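PDB 6OK1: lipid-transfer protein from Thermomonospora curvata, which is of unspecified function but belongs to the thiolase superfamily and assembles with the chain of another protein. Local coordinates for residues H254-Y259 and T378-S383; K20-S25 and E217-Q222. One frame throughout, in Å; residues are numbered along the deposited sequence.

Contact 1: H254-Y259 and T378-S383; sequences HMMTSY and TGVPTS
The carbonyl oxygen of G379 is approached by three groups, two of them from M256. M256 N donates a weak hydrogen bond to G379 O at 2.9 Å, bent to 130° at the hydrogen, and M256 CA lies 3.0 Å from G379 O, a bent C-H...O contact. A water supplies the third: it donates to G379 O at 2.8 Å and accepts from S258 N at 3.0 Å, bridging the two backbones where they do not meet directly. S258 is the centre of an inverse gamma turn. Its hydroxyl closes the loop from within, for H254 N donates to S258 OG at 2.8 Å along a nearly straight line (167°).

Residues 254-259 belong to the loop that follows strand 240-248. Residues 378-383 lead into strand 382-388, the antiparallel neighbour of that strand in the central sheet of the thiolase fold. The contact thus ties together two loops at the same end of neighbouring inner strands.

Sulfur and methyl make the apolar contact. M256 has CG anti to its carbonyl carbon (chi1 -63°), and bends at chi2 and chi3 fold the chain so that SD meets V380 CG1 at 3.6 Å. The same M256 sulfur also rests near a backbone carbonyl, with SD 3.4 Å from T378 O. G379, at positive phi, has no side chain on the side where this sulfur packs, so thioether and backbone lie close together. W151 and V152 of helix 148-163 also touch M256. M255 reaches the same V380 CG1 with its own SD in one of two modelled conformers, so that approach is less certain. Around the contact, H254 NE2 bonds D252, while P381 packs on F76 of the second subunit and H254 on R66 of that subunit.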
loop_
_atom_site.group_PDB
_atom_site.type_symbol
_atom_site.label_atom_id
_atom_site.label_comp_id
_atom_site.label_asym_id
_atom_site.label_seq_id
_atom_site.Cartn_x
_atom_site.Cartn_y
_atom_site.Cartn_z
ATOM N N HIS A 254 2.535 -17.283 -2.822
ATOM C CA HIS A 254 2.345 -16.996 -1.400
ATOM C C HIS A 254 3.427 -16.018 -0.952
ATOM O O HIS A 254 4.380 -15.741 -1.671
ATOM C CB HIS A 254 2.373 -18.297 -0.574
ATOM C CG HIS A 254 1.284 -19.246 -0.938
ATOM N ND1 HIS A 254 0.166 -19.442 -0.158
ATOM C CD2 HIS A 254 1.111 -20.014 -2.036
ATOM C CE1 HIS A 254 -0.642 -20.305 -0.751
ATOM N NE2 HIS A 254 -0.089 -20.667 -1.899
ATOM N N MET A 255 3.258 -15.485 0.248
ATOM C CA MET A 255 4.222 -14.565 0.843
ATOM C C MET A 255 5.302 -15.387 1.532
ATOM O O MET A 255 5.107 -15.883 2.654
ATOM C CB MET A 255 3.535 -13.641 1.840
ATOM C CG MET A 255 4.484 -12.679 2.545
ATOM S SD MET A 255 4.840 -11.247 1.527
ATOM C CE MET A 255 3.405 -10.255 1.986
ATOM N N MET A 256 6.417 -15.570 0.834
ATOM C CA MET A 256 7.626 -16.278 1.240
ATOM C C MET A 256 7.462 -17.781 1.316
ATOM O O MET A 256 8.450 -18.466 1.591
ATOM C CB MET A 256 8.160 -15.787 2.593
ATOM C CG MET A 256 8.567 -14.342 2.548
ATOM S SD MET A 256 9.957 -14.099 1.431
ATOM C CE MET A 256 11.258 -14.950 2.312
ATOM N N THR A 257 6.280 -18.325 1.044
ATOM C CA THR A 257 6.011 -19.730 1.338
ATOM C C THR A 257 5.263 -20.425 0.195
ATOM O O THR A 257 4.341 -21.219 0.436
ATOM C CB THR A 257 5.224 -19.872 2.636
ATOM O OG1 THR A 257 3.992 -19.150 2.574
ATOM C CG2 THR A 257 6.031 -19.346 3.812
ATOM N N SER A 258 5.672 -20.159 -1.052
ATOM C CA SER A 258 5.044 -20.792 -2.224
ATOM C C SER A 258 5.566 -22.223 -2.379
ATOM O O SER A 258 6.343 -22.555 -3.279
ATOM C CB SER A 258 5.293 -19.986 -3.485
ATOM O OG SER A 258 4.942 -18.619 -3.285
ATOM N N TYR A 259 5.073 -23.077 -1.499
ATOM C CA TYR A 259 5.567 -24.435 -1.314
ATOM C C TYR A 259 4.703 -25.479 -2.008
ATOM O O TYR A 259 4.940 -26.686 -1.834
ATOM C CB TYR A 259 5.591 -24.762 0.179
ATOM C CG TYR A 259 6.509 -23.927 1.060
ATOM C CD1 TYR A 259 7.697 -23.393 0.591
ATOM C CD2 TYR A 259 6.175 -23.712 2.374
ATOM C CE1 TYR A 259 8.531 -22.654 1.424
ATOM C CE2 TYR A 259 6.998 -22.970 3.217
ATOM C CZ TYR A 259 8.160 -22.441 2.732
ATOM O OH TYR A 259 8.951 -21.739 3.595
ATOM N N THR A 378 13.136 -11.746 -2.899
ATOM C CA THR A 378 12.896 -13.097 -3.365
ATOM C C THR A 378 12.008 -13.871 -2.391
ATOM O O THR A 378 12.065 -13.691 -1.161
ATOM C CB THR A 378 14.236 -13.811 -3.572
ATOM O OG1 THR A 378 15.047 -13.602 -2.420
ATOM C CG2 THR A 378 14.964 -13.225 -4.749
ATOM N N GLY A 379 11.171 -14.742 -2.958
ATOM C CA GLY A 379 10.171 -15.458 -2.205
ATOM C C GLY A 379 8.831 -14.770 -2.143
ATOM O O GLY A 379 7.879 -15.346 -1.613
ATOM N N VAL A 380 8.742 -13.564 -2.687
ATOM C CA VAL A 380 7.531 -12.745 -2.645
ATOM C C VAL A 380 7.243 -12.267 -4.063
ATOM O O VAL A 380 8.123 -12.265 -4.927
ATOM C CB VAL A 380 7.702 -11.522 -1.708
ATOM C CG1 VAL A 380 7.640 -11.907 -0.246
ATOM C CG2 VAL A 380 9.011 -10.778 -2.021
ATOM N N PRO A 381 6.032 -11.788 -4.309
ATOM C CA PRO A 381 5.834 -10.957 -5.504
ATOM C C PRO A 381 6.947 -9.935 -5.580
ATOM O O PRO A 381 7.261 -9.255 -4.590
ATOM C CB PRO A 381 4.484 -10.298 -5.244
ATOM C CG PRO A 381 3.777 -11.226 -4.371
ATOM C CD PRO A 381 4.838 -11.844 -3.471
ATOM N N THR A 382 7.537 -9.813 -6.763
ATOM C CA THR A 382 8.826 -9.169 -6.870
ATOM C C THR A 382 8.853 -8.252 -8.084
ATOM O O THR A 382 7.822 -7.938 -8.697
ATOM C CB THR A 382 9.931 -10.248 -6.842
ATOM O OG1 THR A 382 11.211 -9.628 -6.694
ATOM C CG2 THR A 382 9.932 -11.141 -8.078
ATOM N N SER A 383 10.048 -7.781 -8.394
ATOM C CA SER A 383 10.254 -6.772 -9.431
ATOM C C SER A 383 11.720 -6.740 -9.833
ATOM O O SER A 383 12.582 -7.334 -9.186
ATOM C CB SER A 383 9.766 -5.384 -8.947
ATOM O OG SER A 383 10.328 -5.026 -7.692
HETATM O O HOH W 1 7.389 -17.985 -2.305
#

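Contact 2: K20-S25 and E217-Q222; sequences KNSGRS and ESDGGQ
An ST turn at S22, in the loop between strand 8-15 and helix 26-40, is held against the start of strand 219-228 by D219. S22 N donates to D219 OD2 at 2.9 Å with an angle of 155° at the hydrogen; D219 OD2 accepts on its anti lone pair, the one away from OD1. S22 CB packs on D219 CB at 3.9 Å. The turn itself is closed by R24 N, which donates to S22 OG at 3.1 Å; S22 OG also hydrogen-bonds N112 OD1. R24 NH1 reaches back in its own guanidinium plane to a lone pair of S22 O, 2.9 Å away.

At the other end K20 first points away from the strand, but a bend at chi2 (-62°) brings CD back beside E217 O. K20 NZ bonds E217 O at 2.8 Å, tilted 34° from the carbonyl plane. A water accepts from K20 NZ and also hydrogen-bonds S218 OG, itself bonded to Y344 N.

D219 OD2 also meets S115 OG, and OD1 meets R114 N. A buried carboxylate surrounded by such neutral donors would probably stay ionised, whereas the partners of the lysine charge here include a carbonyl, a water and, by cation-pi contact, the W188 ring.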
loop_
_atom_site.group_PDB
_atom_site.type_symbol
_atom_site.label_atom_id
_atom_site.label_comp_id
_atom_site.label_asym_id
_atom_site.label_seq_id
_atom_site.Cartn_x
_atom_site.Cartn_y
_atom_site.Cartn_z
ATOM N N LYS A 20 23.304 0.644 12.883
ATOM C CA LYS A 20 22.518 -0.174 13.786
ATOM C C LYS A 20 21.804 0.668 14.835
ATOM O O LYS A 20 21.166 0.108 15.734
ATOM C CB LYS A 20 23.412 -1.210 14.481
ATOM C CG LYS A 20 24.274 -2.002 13.516
ATOM C CD LYS A 20 23.418 -2.810 12.546
ATOM C CE LYS A 20 24.300 -3.637 11.600
ATOM N NZ LYS A 20 23.531 -4.318 10.522
ATOM N N ASN A 21 21.909 1.983 14.742
ATOM C CA ASN A 21 21.161 2.886 15.605
ATOM C C ASN A 21 21.206 4.293 15.041
ATOM O O ASN A 21 22.194 5.020 15.206
ATOM C CB ASN A 21 21.712 2.875 17.034
ATOM C CG ASN A 21 21.046 3.949 17.919
ATOM O OD1 ASN A 21 19.868 4.247 17.760
ATOM N ND2 ASN A 21 21.816 4.536 18.828
ATOM N N SER A 22 20.132 4.680 14.349
ATOM C CA SER A 22 20.098 5.995 13.737
ATOM C C SER A 22 19.939 7.084 14.781
ATOM O O SER A 22 20.287 8.246 14.521
ATOM C CB SER A 22 18.948 6.097 12.749
ATOM O OG SER A 22 17.717 6.244 13.446
ATOM N N GLY A 23 19.371 6.737 15.932
ATOM C CA GLY A 23 19.112 7.752 16.931
ATOM C C GLY A 23 18.045 8.758 16.568
ATOM O O GLY A 23 17.901 9.768 17.266
ATOM N N ARG A 24 17.275 8.529 15.507
ATOM C CA ARG A 24 16.260 9.505 15.114
ATOM C C ARG A 24 15.086 8.773 14.461
ATOM O O ARG A 24 15.090 7.548 14.329
ATOM C CB ARG A 24 16.869 10.589 14.235
ATOM C CG ARG A 24 17.590 10.132 12.948
ATOM C CD ARG A 24 18.739 11.088 12.643
ATOM N NE ARG A 24 19.315 11.000 11.298
ATOM C CZ ARG A 24 20.275 10.146 10.934
ATOM N NH1 ARG A 24 20.763 9.273 11.799
ATOM N NH2 ARG A 24 20.751 10.171 9.695
ATOM N N SER A 25 14.045 9.526 14.114
ATOM C CA SER A 25 12.801 8.917 13.664
ATOM C C SER A 25 12.916 8.392 12.240
ATOM O O SER A 25 13.729 8.858 11.439
ATOM C CB SER A 25 11.648 9.915 13.722
ATOM O OG SER A 25 11.764 10.844 12.682
ATOM N N GLU A 217 19.737 -6.761 10.301
ATOM C CA GLU A 217 18.858 -5.624 10.106
ATOM C C GLU A 217 19.628 -4.305 10.211
ATOM O O GLU A 217 20.721 -4.222 10.787
ATOM C CB GLU A 217 17.736 -5.655 11.130
ATOM C CG GLU A 217 16.976 -6.986 11.121
ATOM C CD GLU A 217 15.769 -6.987 11.995
ATOM O OE1 GLU A 217 15.932 -6.799 13.221
ATOM O OE2 GLU A 217 14.659 -7.177 11.446
ATOM N N SER A 218 19.014 -3.253 9.654
ATOM C CA SER A 218 19.640 -1.954 9.514
ATOM C C SER A 218 18.678 -0.839 9.895
ATOM O O SER A 218 17.455 -0.982 9.800
ATOM C CB SER A 218 20.095 -1.697 8.077
ATOM O OG SER A 218 20.994 -2.686 7.600
ATOM N N ASP A 219 19.264 0.287 10.307
ATOM C CA ASP A 219 18.592 1.571 10.384
ATOM C C ASP A 219 19.106 2.426 9.231
ATOM O O ASP A 219 20.316 2.473 8.975
ATOM C CB ASP A 219 18.900 2.315 11.684
ATOM C CG ASP A 219 18.275 1.700 12.929
ATOM O OD1 ASP A 219 17.596 0.648 12.889
ATOM O OD2 ASP A 219 18.469 2.337 13.994
ATOM N N GLY A 220 18.202 3.100 8.542
ATOM C CA GLY A 220 18.619 3.997 7.487
ATOM C C GLY A 220 17.515 4.275 6.485
ATOM O O GLY A 220 16.422 3.707 6.548
ATOM N N GLY A 221 17.835 5.174 5.563
ATOM C CA GLY A 221 16.900 5.573 4.507
ATOM C C GLY A 221 17.597 5.706 3.170
ATOM O O GLY A 221 18.781 6.040 3.091
ATOM N N GLN A 222 16.842 5.411 2.101
ATOM C CA GLN A 222 17.328 5.462 0.727
ATOM C C GLN A 222 16.258 6.091 -0.150
ATOM O O GLN A 222 15.077 5.734 -0.043
ATOM C CB GLN A 222 17.662 4.064 0.200
ATOM C CG GLN A 222 18.091 4.010 -1.244
ATOM C CD GLN A 222 19.523 4.482 -1.444
ATOM O OE1 GLN A 222 20.468 3.867 -0.943
ATOM N NE2 GLN A 222 19.687 5.547 -2.220
HETATM O O HOH W 2 23.092 -1.575 8.990
#

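Contact 2 closes along the chain before contact 1 opens, and each lies in a different half of the thiolase-type chain: contact 2 in the N-terminal thiolase domain, contact 1 in the C-terminal one. Their centres are 26 Å apart and their nearest atoms about 12 Å, so they do not touch. The central sheet connects them. Strand 219-228 of contact 2 and strand 382-388 of contact 1 are separated in it by strands 8-15 and 240-248, whose following loops supply 20-25 and 254-259. A residue of each contact's segments, Y259 through O and S25 through OG, also hydrogen-bonds the chain of another protein. The sodium ion, bound by V48, I70 and E72, takes no ligand from either contact.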